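Local coordinates for protein uricase (Arthrobacter globiformis, PDB 2YZC) that catalyses the oxidation of uric acid by molecular oxygen to 5-hydroxyisourate, releasing hydrogen peroxide, in the pathway to allantoin, at residues 18-23 and 68-73; 37-42 and 113-118; 162-167 and 176-181; 190-195 and 238-243. All coordinates share one frame; numbering follows the deposited sequence.

Interaction 1: 18-23 and 68-73. With 1AL (allantoate ion), chain L.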
# COMPACT_ATOMS: atom_id res chain seq x y z
N ASN A 18 -15.28 21.24 -13.50
CA ASN A 18 -15.25 19.84 -13.91
C ASN A 18 -14.08 19.58 -14.86
O ASN A 18 -13.60 20.49 -15.52
CB ASN A 18 -16.57 19.44 -14.57
CG ASN A 18 -16.82 20.16 -15.89
OD1 ASN A 18 -16.38 19.72 -16.94
ND2 ASN A 18 -17.53 21.28 -15.82
N GLN A 19 -13.64 18.33 -14.89
CA GLN A 19 -12.53 17.92 -15.75
C GLN A 19 -12.55 16.41 -15.86
O GLN A 19 -13.11 15.72 -15.01
CB GLN A 19 -11.19 18.39 -15.18
CG GLN A 19 -10.88 17.88 -13.77
CD GLN A 19 -9.63 18.50 -13.18
OE1 GLN A 19 -9.27 19.64 -13.51
NE2 GLN A 19 -8.97 17.78 -12.28
N TYR A 20 -11.96 15.88 -16.92
CA TYR A 20 -11.94 14.44 -17.10
C TYR A 20 -10.81 14.06 -18.05
O TYR A 20 -10.37 14.87 -18.86
CB TYR A 20 -13.26 13.95 -17.70
CG TYR A 20 -13.30 14.13 -19.20
CD1 TYR A 20 -13.41 15.40 -19.77
CD2 TYR A 20 -13.14 13.03 -20.05
CE1 TYR A 20 -13.34 15.57 -21.15
CE2 TYR A 20 -13.07 13.19 -21.42
CZ TYR A 20 -13.16 14.47 -21.97
OH TYR A 20 -13.07 14.62 -23.34
N GLY A 21 -10.37 12.81 -17.96
CA GLY A 21 -9.32 12.35 -18.83
C GLY A 21 -8.82 10.98 -18.42
O GLY A 21 -9.50 10.26 -17.70
N LYS A 22 -7.62 10.63 -18.89
CA LYS A 22 -7.04 9.34 -18.55
C LYS A 22 -5.96 9.57 -17.50
O LYS A 22 -5.09 10.42 -17.67
CB LYS A 22 -6.41 8.69 -19.78
CG LYS A 22 -5.98 7.25 -19.53
CD LYS A 22 -7.20 6.33 -19.45
CE LYS A 22 -7.70 5.96 -20.85
NZ LYS A 22 -8.93 5.12 -20.83
N ALA A 23 -6.03 8.80 -16.42
CA ALA A 23 -5.05 8.93 -15.35
C ALA A 23 -4.09 7.75 -15.30
O ALA A 23 -4.44 6.63 -15.68
CB ALA A 23 -5.76 9.07 -14.01
N ASP A 68 -9.62 7.24 -23.81
CA ASP A 68 -8.80 6.27 -24.53
C ASP A 68 -7.95 7.00 -25.58
O ASP A 68 -6.80 6.65 -25.82
CB ASP A 68 -9.66 5.21 -25.23
CG ASP A 68 -8.83 4.12 -25.90
OD1 ASP A 68 -8.35 3.21 -25.18
OD2 ASP A 68 -8.63 4.17 -27.13
N THR A 69 -8.54 8.02 -26.21
CA THR A 69 -7.84 8.80 -27.21
C THR A 69 -6.72 9.61 -26.57
O THR A 69 -5.64 9.76 -27.15
CB THR A 69 -8.79 9.77 -27.93
OG1 THR A 69 -9.79 9.01 -28.62
CG2 THR A 69 -8.03 10.63 -28.94
N GLN A 70 -6.98 10.14 -25.38
CA GLN A 70 -5.98 10.91 -24.67
C GLN A 70 -4.80 10.00 -24.38
O GLN A 70 -3.64 10.40 -24.51
CB GLN A 70 -6.57 11.47 -23.38
CG GLN A 70 -7.63 12.54 -23.64
CD GLN A 70 -8.24 13.12 -22.38
OE1 GLN A 70 -7.53 13.54 -21.47
NE2 GLN A 70 -9.57 13.16 -22.33
N LYS A 71 -5.09 8.76 -23.98
CA LYS A 71 -4.03 7.80 -23.70
C LYS A 71 -3.19 7.53 -24.95
O LYS A 71 -1.97 7.49 -24.89
CB LYS A 71 -4.63 6.48 -23.20
CG LYS A 71 -3.59 5.38 -23.00
CD LYS A 71 -4.24 4.01 -22.89
CE LYS A 71 -4.91 3.61 -24.21
NZ LYS A 71 -5.45 2.22 -24.15
N ASN A 72 -3.86 7.31 -26.08
CA ASN A 72 -3.15 7.05 -27.34
C ASN A 72 -2.24 8.22 -27.71
O ASN A 72 -1.14 8.02 -28.21
CB ASN A 72 -4.14 6.81 -28.49
CG ASN A 72 -4.90 5.51 -28.35
OD1 ASN A 72 -4.45 4.58 -27.69
ND2 ASN A 72 -6.06 5.44 -29.00
N THR A 73 -2.72 9.43 -27.48
CA THR A 73 -1.96 10.63 -27.81
C THR A 73 -0.65 10.69 -27.03
O THR A 73 0.37 11.12 -27.56
CB THR A 73 -2.80 11.89 -27.57
OG1 THR A 73 -4.04 11.78 -28.28
CG2 THR A 73 -2.06 13.13 -28.06
C1 1AL L . -16.61 7.84 -20.20
O2 1AL L . -17.83 7.77 -19.98
N3 1AL L . -15.95 9.03 -20.36
N4 1AL L . -15.97 6.60 -20.28
C5 1AL L . -13.48 6.63 -19.39
O6 1AL L . -13.60 7.59 -18.60
O7 1AL L . -12.48 5.91 -19.50
C8 1AL L . -14.54 6.52 -20.51
C9 1AL L . -13.37 6.84 -22.65
O10 1AL L . -12.44 6.28 -23.28
N11 1AL L . -13.57 8.19 -22.68
N12 1AL L . -14.24 6.13 -21.88
O HOH W 1 -9.35 2.95 -22.58
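Tyr20 brings ring atom CE2 within 3.6 Å of Gln70 NE2, the amide plane turned 86° to the ring. The Tyr20 hydroxyl and Gln70 NE2 both bond to the carbonyl of Val65, so one backbone oxygen ties strand to helix. Gly21 follows, its CA 3.4 Å from Gln70 OE1; any CB would collide with that oxygen, which is held by Ser46. Lys22 CG stands anti to the backbone N (chi1 -171°), and the chain, bent at its two middle bonds, runs beside Lys71, with Lys22 CE 3.9 Å from Lys71 CB. Lys22 NZ bonds to Thr67 and, at 2.8 Å, to a water that donates in turn to Asp68 OD1. Lys71 NZ meets the same Asp68 OD1 at 3.2 Å in a salt bridge from above the carboxylate plane. A methionine in place of Lys22 would probably leave the Thr67 hydroxyl and the bridging water without their amine partner. Asp68 N, in the first turn of helix 67-78, donates to allantoate O10 at 3.0 Å. Lys22 and Thr67, with His251 of the second subunit, are assigned to the charge relay system, so this contact supplies one subunit's share of an active site that lies between two subunits.

Interaction 2: 37-42 and 113-118; sequences HEIQDL and FFWDRI
Strands 38-42 and 113-117 run antiparallel at 155° and splay apart from Asp41 and Phe113, whose CA atoms are 5.4 Å apart, to Glu38 and Arg117, where the CA atoms are 9.3 Å apart. This is the fraying end of a strand pair in the large sheet, away from the active site, where side-chain bonds and a water take over from regular backbone pairing. The close end is joined by Phe113 N donating almost straight to Asp41 O at 2.9 Å, while a water links Asp41 N to Phe113 O. Asp41 CG, anti to its backbone N (chi1 -165°), points the carboxylate at the indole of Trp115. Trp115 NE1 donates to the anti lone pair of Asp41 OD2 at 2.9 Å, in the indole plane, with carboxylate and ring only 20° apart. The other oxygen, OD1, forms a salt bridge with Arg26 and also lies at the edge of the Phe113 ring. Ile39 CG2 sits over a face of the Trp115 five-membered ring, 4.2 Å from its centroid, a CH-pi contact. Across the wide end the extended Arg117 reaches back: its NH2 makes a salt bridge to Glu38 OE2 at 2.6 Å and a bond to His37 O at 2.8 Å, and NH1 adds a weak bond to the same His37 O. Strand 13-31 flanks 38-50, and strand 124-129 pairs beside 113-117, Phe125 touching both Ile39 and Arg117. Leu156 of the third subunit packs on Trp115.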
# COMPACT_ATOMS: atom_id res chain seq x y z
N HIS A 37 21.98 3.16 -24.66
CA HIS A 37 20.57 3.43 -24.43
C HIS A 37 20.28 4.36 -23.25
O HIS A 37 21.02 4.41 -22.28
CB HIS A 37 19.79 2.12 -24.21
CG HIS A 37 19.76 1.22 -25.41
ND1 HIS A 37 18.98 0.09 -25.46
CD2 HIS A 37 20.44 1.26 -26.58
CE1 HIS A 37 19.17 -0.53 -26.61
NE2 HIS A 37 20.06 0.16 -27.31
N GLU A 38 19.17 5.10 -23.36
CA GLU A 38 18.72 6.00 -22.31
C GLU A 38 17.29 5.59 -21.98
O GLU A 38 16.55 5.11 -22.85
CB GLU A 38 18.72 7.46 -22.79
CG GLU A 38 20.08 8.01 -23.21
CD GLU A 38 21.13 7.90 -22.12
OE1 GLU A 38 20.81 8.17 -20.94
OE2 GLU A 38 22.29 7.55 -22.45
N ILE A 39 16.90 5.78 -20.72
CA ILE A 39 15.56 5.42 -20.26
C ILE A 39 14.82 6.59 -19.62
O ILE A 39 15.38 7.29 -18.77
CB ILE A 39 15.62 4.29 -19.19
CG1 ILE A 39 16.27 3.03 -19.79
CG2 ILE A 39 14.22 3.97 -18.68
CD1 ILE A 39 15.50 2.43 -20.93
N GLN A 40 13.58 6.80 -20.03
CA GLN A 40 12.73 7.84 -19.44
C GLN A 40 11.49 7.06 -19.00
O GLN A 40 10.88 6.35 -19.79
CB GLN A 40 12.40 8.93 -20.46
CG GLN A 40 13.59 9.86 -20.72
CD GLN A 40 13.33 10.84 -21.85
OE1 GLN A 40 13.19 12.05 -21.64
NE2 GLN A 40 13.25 10.32 -23.07
N ASP A 41 11.15 7.17 -17.72
CA ASP A 41 10.04 6.41 -17.14
C ASP A 41 9.04 7.38 -16.49
O ASP A 41 9.38 8.04 -15.51
CB ASP A 41 10.63 5.45 -16.10
CG ASP A 41 9.66 4.36 -15.67
OD1 ASP A 41 8.45 4.45 -15.97
OD2 ASP A 41 10.12 3.40 -15.00
N LEU A 42 7.82 7.43 -17.02
CA LEU A 42 6.79 8.34 -16.52
C LEU A 42 5.42 7.71 -16.22
O LEU A 42 5.06 6.68 -16.78
CB LEU A 42 6.54 9.47 -17.53
CG LEU A 42 7.68 10.38 -17.99
CD1 LEU A 42 7.17 11.33 -19.08
CD2 LEU A 42 8.23 11.17 -16.81
N PHE A 113 10.28 8.60 -12.76
CA PHE A 113 11.02 7.62 -11.97
C PHE A 113 12.45 7.55 -12.48
O PHE A 113 12.70 7.47 -13.69
CB PHE A 113 10.34 6.26 -12.07
CG PHE A 113 8.87 6.29 -11.75
CD1 PHE A 113 7.92 6.04 -12.73
CD2 PHE A 113 8.44 6.63 -10.47
CE1 PHE A 113 6.55 6.13 -12.44
CE2 PHE A 113 7.08 6.72 -10.16
CZ PHE A 113 6.14 6.47 -11.15
N PHE A 114 13.40 7.56 -11.55
CA PHE A 114 14.81 7.53 -11.91
C PHE A 114 15.42 6.14 -11.99
O PHE A 114 15.06 5.24 -11.24
CB PHE A 114 15.61 8.39 -10.94
CG PHE A 114 15.19 9.84 -10.93
CD1 PHE A 114 14.46 10.36 -9.88
CD2 PHE A 114 15.51 10.66 -12.01
CE1 PHE A 114 14.04 11.69 -9.89
CE2 PHE A 114 15.09 12.00 -12.03
CZ PHE A 114 14.36 12.51 -10.97
N TRP A 115 16.37 6.00 -12.92
CA TRP A 115 17.09 4.76 -13.15
C TRP A 115 18.59 5.04 -13.21
O TRP A 115 19.01 6.10 -13.68
CB TRP A 115 16.67 4.12 -14.47
CG TRP A 115 15.27 3.58 -14.50
CD1 TRP A 115 14.12 4.27 -14.75
CD2 TRP A 115 14.87 2.22 -14.27
NE1 TRP A 115 13.03 3.43 -14.69
CE2 TRP A 115 13.47 2.16 -14.40
CE3 TRP A 115 15.57 1.04 -13.96
CZ2 TRP A 115 12.74 0.98 -14.23
CZ3 TRP A 115 14.85 -0.14 -13.79
CH2 TRP A 115 13.45 -0.16 -13.93
N ASP A 116 19.37 4.10 -12.71
CA ASP A 116 20.83 4.20 -12.75
C ASP A 116 21.33 3.03 -13.57
O ASP A 116 20.70 1.97 -13.58
CB ASP A 116 21.42 4.10 -11.34
CG ASP A 116 20.95 5.21 -10.42
OD1 ASP A 116 20.97 6.38 -10.86
OD2 ASP A 116 20.57 4.91 -9.27
N ARG A 117 22.44 3.21 -14.27
CA ARG A 117 23.01 2.12 -15.06
C ARG A 117 23.64 1.13 -14.10
O ARG A 117 24.10 1.50 -13.02
CB ARG A 117 24.09 2.63 -16.02
CG ARG A 117 23.58 3.52 -17.13
CD ARG A 117 24.73 3.99 -18.03
NE ARG A 117 24.26 4.97 -19.00
CZ ARG A 117 23.55 4.67 -20.08
NH1 ARG A 117 23.24 3.40 -20.35
NH2 ARG A 117 23.12 5.63 -20.88
N ILE A 118 23.65 -0.14 -14.49
CA ILE A 118 24.27 -1.18 -13.67
C ILE A 118 25.73 -1.23 -14.13
O ILE A 118 26.01 -1.60 -15.27
CB ILE A 118 23.61 -2.55 -13.89
CG1 ILE A 118 22.16 -2.52 -13.40
CG2 ILE A 118 24.42 -3.64 -13.16
CD1 ILE A 118 21.37 -3.81 -13.65
O HOH W 2 13.06 8.67 -15.99

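Interaction 3: 162-167 and 176-181. With 1AL (allantoate ion), chain I.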
# COMPACT_ATOMS: atom_id res chain seq x y z
N GLU A 162 16.52 20.69 18.16
CA GLU A 162 16.01 20.96 19.51
C GLU A 162 14.55 21.36 19.41
O GLU A 162 14.04 21.66 18.34
CB GLU A 162 16.75 22.14 20.14
CG GLU A 162 18.26 22.06 20.16
CD GLU A 162 18.89 23.29 20.79
OE1 GLU A 162 18.36 23.78 21.81
OE2 GLU A 162 19.92 23.77 20.27
N PHE A 163 13.87 21.35 20.56
CA PHE A 163 12.48 21.80 20.61
C PHE A 163 12.13 22.14 22.04
O PHE A 163 11.90 21.27 22.88
CB PHE A 163 11.50 20.76 20.08
CG PHE A 163 10.11 21.31 19.90
CD1 PHE A 163 9.90 22.48 19.16
CD2 PHE A 163 9.01 20.69 20.49
CE1 PHE A 163 8.62 23.03 19.02
CE2 PHE A 163 7.72 21.23 20.35
CZ PHE A 163 7.53 22.40 19.62
N HIS A 164 12.09 23.44 22.31
CA HIS A 164 11.79 23.95 23.64
C HIS A 164 11.16 25.33 23.54
O HIS A 164 11.07 25.90 22.45
CB HIS A 164 13.08 24.00 24.46
CG HIS A 164 14.22 24.66 23.75
ND1 HIS A 164 14.25 26.01 23.46
CD2 HIS A 164 15.37 24.15 23.23
CE1 HIS A 164 15.36 26.30 22.80
NE2 HIS A 164 16.05 25.18 22.65
N GLY A 165 10.72 25.86 24.67
CA GLY A 165 10.11 27.18 24.67
C GLY A 165 8.66 27.20 24.22
O GLY A 165 8.10 28.27 23.98
N PHE A 166 8.04 26.03 24.08
CA PHE A 166 6.64 25.98 23.67
C PHE A 166 5.75 26.17 24.89
O PHE A 166 6.14 25.85 26.01
CB PHE A 166 6.32 24.65 22.98
CG PHE A 166 6.83 23.43 23.71
CD1 PHE A 166 8.10 22.93 23.46
CD2 PHE A 166 6.02 22.77 24.64
CE1 PHE A 166 8.57 21.79 24.12
CE2 PHE A 166 6.48 21.64 25.30
CZ PHE A 166 7.76 21.15 25.04
N PRO A 167 4.53 26.71 24.69
CA PRO A 167 3.64 26.91 25.83
C PRO A 167 3.20 25.58 26.45
O PRO A 167 2.99 24.60 25.74
CB PRO A 167 2.47 27.69 25.22
CG PRO A 167 2.43 27.17 23.82
CD PRO A 167 3.89 27.15 23.44
N GLU A 176 10.80 19.60 27.28
CA GLU A 176 11.71 20.37 26.45
C GLU A 176 12.95 19.53 26.18
O GLU A 176 13.32 18.68 26.99
CB GLU A 176 12.13 21.65 27.16
CG GLU A 176 11.01 22.66 27.36
CD GLU A 176 11.53 24.00 27.86
OE1 GLU A 176 11.92 24.09 29.04
OE2 GLU A 176 11.57 24.96 27.06
N THR A 177 13.60 19.77 25.04
CA THR A 177 14.81 19.02 24.70
C THR A 177 15.76 19.83 23.83
O THR A 177 15.32 20.65 23.02
CB THR A 177 14.47 17.70 23.98
OG1 THR A 177 15.68 16.97 23.72
CG2 THR A 177 13.77 17.97 22.66
N THR A 178 17.05 19.60 24.01
CA THR A 178 18.06 20.30 23.21
C THR A 178 18.80 19.33 22.30
O THR A 178 19.78 19.70 21.65
CB THR A 178 19.10 21.02 24.10
OG1 THR A 178 19.78 20.06 24.91
CG2 THR A 178 18.42 22.06 24.98
N ASP A 179 18.32 18.09 22.24
CA ASP A 179 18.93 17.07 21.38
C ASP A 179 17.91 15.99 21.04
O ASP A 179 17.54 15.18 21.89
CB ASP A 179 20.14 16.43 22.08
CG ASP A 179 21.06 15.68 21.11
OD1 ASP A 179 20.60 15.32 20.00
OD2 ASP A 179 22.24 15.45 21.46
N ARG A 180 17.45 15.99 19.79
CA ARG A 180 16.49 15.00 19.35
C ARG A 180 16.75 14.69 17.89
O ARG A 180 17.50 15.41 17.22
CB ARG A 180 15.05 15.52 19.50
CG ARG A 180 14.69 16.67 18.54
CD ARG A 180 13.23 17.08 18.62
NE ARG A 180 12.91 18.12 17.63
CZ ARG A 180 11.68 18.56 17.36
NH1 ARG A 180 10.64 18.07 18.01
NH2 ARG A 180 11.50 19.49 16.42
N ILE A 181 16.16 13.61 17.40
CA ILE A 181 16.29 13.25 15.99
C ILE A 181 15.22 14.05 15.26
O ILE A 181 14.16 14.35 15.82
CB ILE A 181 16.02 11.73 15.76
CG1 ILE A 181 17.24 10.91 16.16
CG2 ILE A 181 15.65 11.47 14.30
CD1 ILE A 181 17.06 9.41 15.97
C1 1AL I . 7.98 20.97 16.02
O2 1AL I . 8.94 21.47 15.42
N3 1AL I . 6.76 21.57 16.07
N4 1AL I . 8.26 19.75 16.62
C5 1AL I . 6.36 18.19 15.58
O6 1AL I . 6.58 18.67 14.45
O7 1AL I . 5.66 17.18 15.81
C8 1AL I . 7.22 18.73 16.76
C9 1AL I . 5.67 18.64 18.66
O10 1AL I . 5.12 17.78 19.38
N11 1AL I . 5.08 19.82 18.33
N12 1AL I . 6.92 18.45 18.16
O HOH W 3 13.82 20.85 15.61
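Phe163 and Thr177 form a single antiparallel beta bridge inside the long connection between strands 143-157 and 182-192, where the chain folds back on itself to build one wall of the allantoate pocket. Phe163 N donates to Thr177 O at 2.9 Å, and Thr177 N returns a bond to Phe163 O at 3.1 Å. Beyond the bridge Glu176 OE2 takes the N-H of Gly165 on its anti lone pair, at 2.7 Å. On the other flank His164 NE2 donates to Glu162 OE1 at 2.8 Å, the acceptor lying in the imidazole plane, while Glu162 OE2 is held by His218. Phe163 CG is anti to the backbone N (chi1 -169°), which turns the ring into the pocket. One ring face lies under allantoate, whose N4 is over the centre; Phe166 CD1 touches the other face near its rim. Arg180 lays its guanidinium over Phe163 CB, its plane 13° from that of the Phe163 ring, and its edge faces the ligand, NH2 giving a weak bond to allantoate O2 at 3.4 Å. A water joins Arg180 NH2 to Glu162 O, and Ser161 holds NE. An alanine in place of Phe163 would probably open a gap beneath allantoate and leave Phe166 CD1 without the ring face it rests on. Asn249 of strand 240-254 lies beside Arg180, and Leu174 packs on Phe163 and Phe166. Asn61 of the second subunit bonds to His164 O, and Arg32 of the third subunit forms a salt bridge with Asp179, so both neighbouring subunits touch this loop region beyond the sheet.

Interaction 4: 190-195 and 238-243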
# COMPACT_ATOMS: atom_id res chain seq x y z
N TRP A 190 7.11 23.57 -6.28
CA TRP A 190 7.38 24.96 -6.59
C TRP A 190 6.81 25.37 -7.94
O TRP A 190 6.82 24.61 -8.91
CB TRP A 190 8.90 25.21 -6.52
CG TRP A 190 9.74 24.30 -7.38
CD1 TRP A 190 10.19 24.56 -8.64
CD2 TRP A 190 10.24 23.00 -7.03
NE1 TRP A 190 10.95 23.51 -9.10
CE2 TRP A 190 11.00 22.54 -8.13
CE3 TRP A 190 10.13 22.19 -5.89
CZ2 TRP A 190 11.64 21.29 -8.13
CZ3 TRP A 190 10.77 20.94 -5.90
CH2 TRP A 190 11.51 20.51 -7.01
N ARG A 191 6.27 26.59 -7.98
CA ARG A 191 5.65 27.11 -9.19
C ARG A 191 6.57 28.07 -9.94
O ARG A 191 7.10 29.02 -9.37
CB ARG A 191 4.35 27.84 -8.84
CG ARG A 191 3.63 28.45 -10.04
CD ARG A 191 2.27 29.01 -9.64
NE ARG A 191 2.37 30.21 -8.81
CZ ARG A 191 2.70 31.41 -9.27
NH1 ARG A 191 2.96 31.59 -10.55
NH2 ARG A 191 2.76 32.45 -8.44
N TYR A 192 6.76 27.80 -11.23
CA TYR A 192 7.61 28.64 -12.06
C TYR A 192 6.78 29.82 -12.56
O TYR A 192 5.59 29.69 -12.81
CB TYR A 192 8.13 27.84 -13.26
CG TYR A 192 9.08 26.72 -12.87
CD1 TYR A 192 10.26 26.99 -12.19
CD2 TYR A 192 8.80 25.40 -13.21
CE1 TYR A 192 11.15 25.96 -11.86
CE2 TYR A 192 9.68 24.36 -12.88
CZ TYR A 192 10.85 24.66 -12.21
OH TYR A 192 11.73 23.66 -11.89
N ASN A 193 7.42 30.98 -12.71
CA ASN A 193 6.71 32.15 -13.20
C ASN A 193 6.91 32.31 -14.70
O ASN A 193 6.50 33.31 -15.30
CB ASN A 193 7.16 33.42 -12.45
CG ASN A 193 8.67 33.55 -12.37
OD1 ASN A 193 9.21 33.94 -11.33
ND2 ASN A 193 9.35 33.24 -13.46
N THR A 194 7.53 31.30 -15.31
CA THR A 194 7.80 31.29 -16.75
C THR A 194 8.06 29.86 -17.20
O THR A 194 8.52 29.03 -16.41
CB THR A 194 9.04 32.12 -17.10
OG1 THR A 194 9.33 31.99 -18.49
CG2 THR A 194 10.26 31.64 -16.30
N VAL A 195 7.78 29.56 -18.46
CA VAL A 195 8.01 28.21 -18.98
C VAL A 195 9.40 28.06 -19.59
O VAL A 195 9.77 26.97 -20.01
CB VAL A 195 6.95 27.80 -20.04
CG1 VAL A 195 5.55 27.86 -19.43
CG2 VAL A 195 7.04 28.71 -21.25
N PRO A 238 15.27 32.87 -9.66
CA PRO A 238 14.36 33.95 -10.07
C PRO A 238 13.10 33.43 -10.77
O PRO A 238 12.05 34.08 -10.73
CB PRO A 238 15.22 34.80 -11.00
CG PRO A 238 16.60 34.59 -10.46
CD PRO A 238 16.62 33.10 -10.21
N GLU A 239 13.21 32.27 -11.42
CA GLU A 239 12.07 31.71 -12.13
C GLU A 239 11.02 31.07 -11.22
O GLU A 239 9.97 30.64 -11.70
CB GLU A 239 12.53 30.69 -13.18
CG GLU A 239 13.62 29.74 -12.71
CD GLU A 239 14.99 30.39 -12.73
OE1 GLU A 239 15.42 30.82 -13.83
OE2 GLU A 239 15.64 30.46 -11.67
N ILE A 240 11.31 31.00 -9.93
CA ILE A 240 10.36 30.41 -8.99
C ILE A 240 9.64 31.49 -8.18
O ILE A 240 10.28 32.33 -7.55
CB ILE A 240 11.06 29.42 -8.03
CG1 ILE A 240 11.66 28.25 -8.83
CG2 ILE A 240 10.06 28.91 -6.99
CD1 ILE A 240 12.41 27.21 -7.98
N ASP A 241 8.31 31.46 -8.19
CA ASP A 241 7.54 32.45 -7.43
C ASP A 241 7.17 31.99 -6.03
O ASP A 241 6.97 32.80 -5.13
CB ASP A 241 6.26 32.81 -8.18
CG ASP A 241 6.40 34.09 -8.97
OD1 ASP A 241 7.51 34.67 -8.98
OD2 ASP A 241 5.39 34.53 -9.57
N GLU A 242 7.08 30.68 -5.84
CA GLU A 242 6.72 30.15 -4.54
C GLU A 242 6.99 28.66 -4.45
O GLU A 242 7.03 27.95 -5.45
CB GLU A 242 5.24 30.40 -4.26
CG GLU A 242 4.32 29.91 -5.38
CD GLU A 242 2.86 30.08 -5.05
OE1 GLU A 242 2.03 30.03 -5.99
OE2 GLU A 242 2.53 30.26 -3.86
N ILE A 243 7.19 28.20 -3.23
CA ILE A 243 7.42 26.79 -2.99
C ILE A 243 6.59 26.41 -1.79
O ILE A 243 6.52 27.15 -0.80
CB ILE A 243 8.92 26.50 -2.73
CG1 ILE A 243 9.11 25.00 -2.46
CG2 ILE A 243 9.42 27.33 -1.57
CD1 ILE A 243 10.56 24.58 -2.38
O HOH W 4 3.01 35.55 -9.24
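Arg191 turns its guanidinium at 82° to the carboxylate of Glu242, yet the bond between them is nearly straight: NE donates to the anti lone pair of OE1 at 2.8 Å, within the guanidinium plane. A bend at chi3 (70°) swings the group across so that Asp241 CB covers one face. Arg191 NH2 and Asp241 OD2 form a longer salt bridge of 3.5 Å, spanned also by a water. Both acids lie opposite the same arginine because the strand carries a classic beta bulge: Arg191 N bonds to Glu242 O, and Asp241 N to Arg191 O. The pairs on either side, Trp190 with Ile243 and Tyr192 with Ile240, send their side chains to the other face of the sheet. There Trp190 NE1 donates to Tyr192 OH at 2.9 Å, in the indole plane. Ile240 packs against both aromatics, CD1 at 3.5 Å from Trp190 CD1 and CG1 at 3.8 Å from Tyr192 CE1. Helices 199-216 and 222-236 cover this apolar face. Since Arg191 is buried, the two carboxylates probably balance its charge, while Trp295 NE1, a second donor to Glu242 OE1, would further favour the ionised acid.

From the N terminus, 18-23 opens first and 37-42 second; their partners 68-73 and 113-118 follow in the same order, so interactions 1 and 2 cross. Interaction 1 sets helix 67-78 against strand 13-31, and interaction 2 joins strands 38-50 and 103-117 of the same sheet. Interactions 3 and 4 come afterwards in series: 162-167 with 176-181 closes a short loop with eight residues between, and 190-195 with 238-243 closes a longer one holding helices 199-216 and 222-236. Within one chain, interactions 1 and 3 lie about 49 Å apart between centres, yet each lines an allantoate pocket completed by the second subunit.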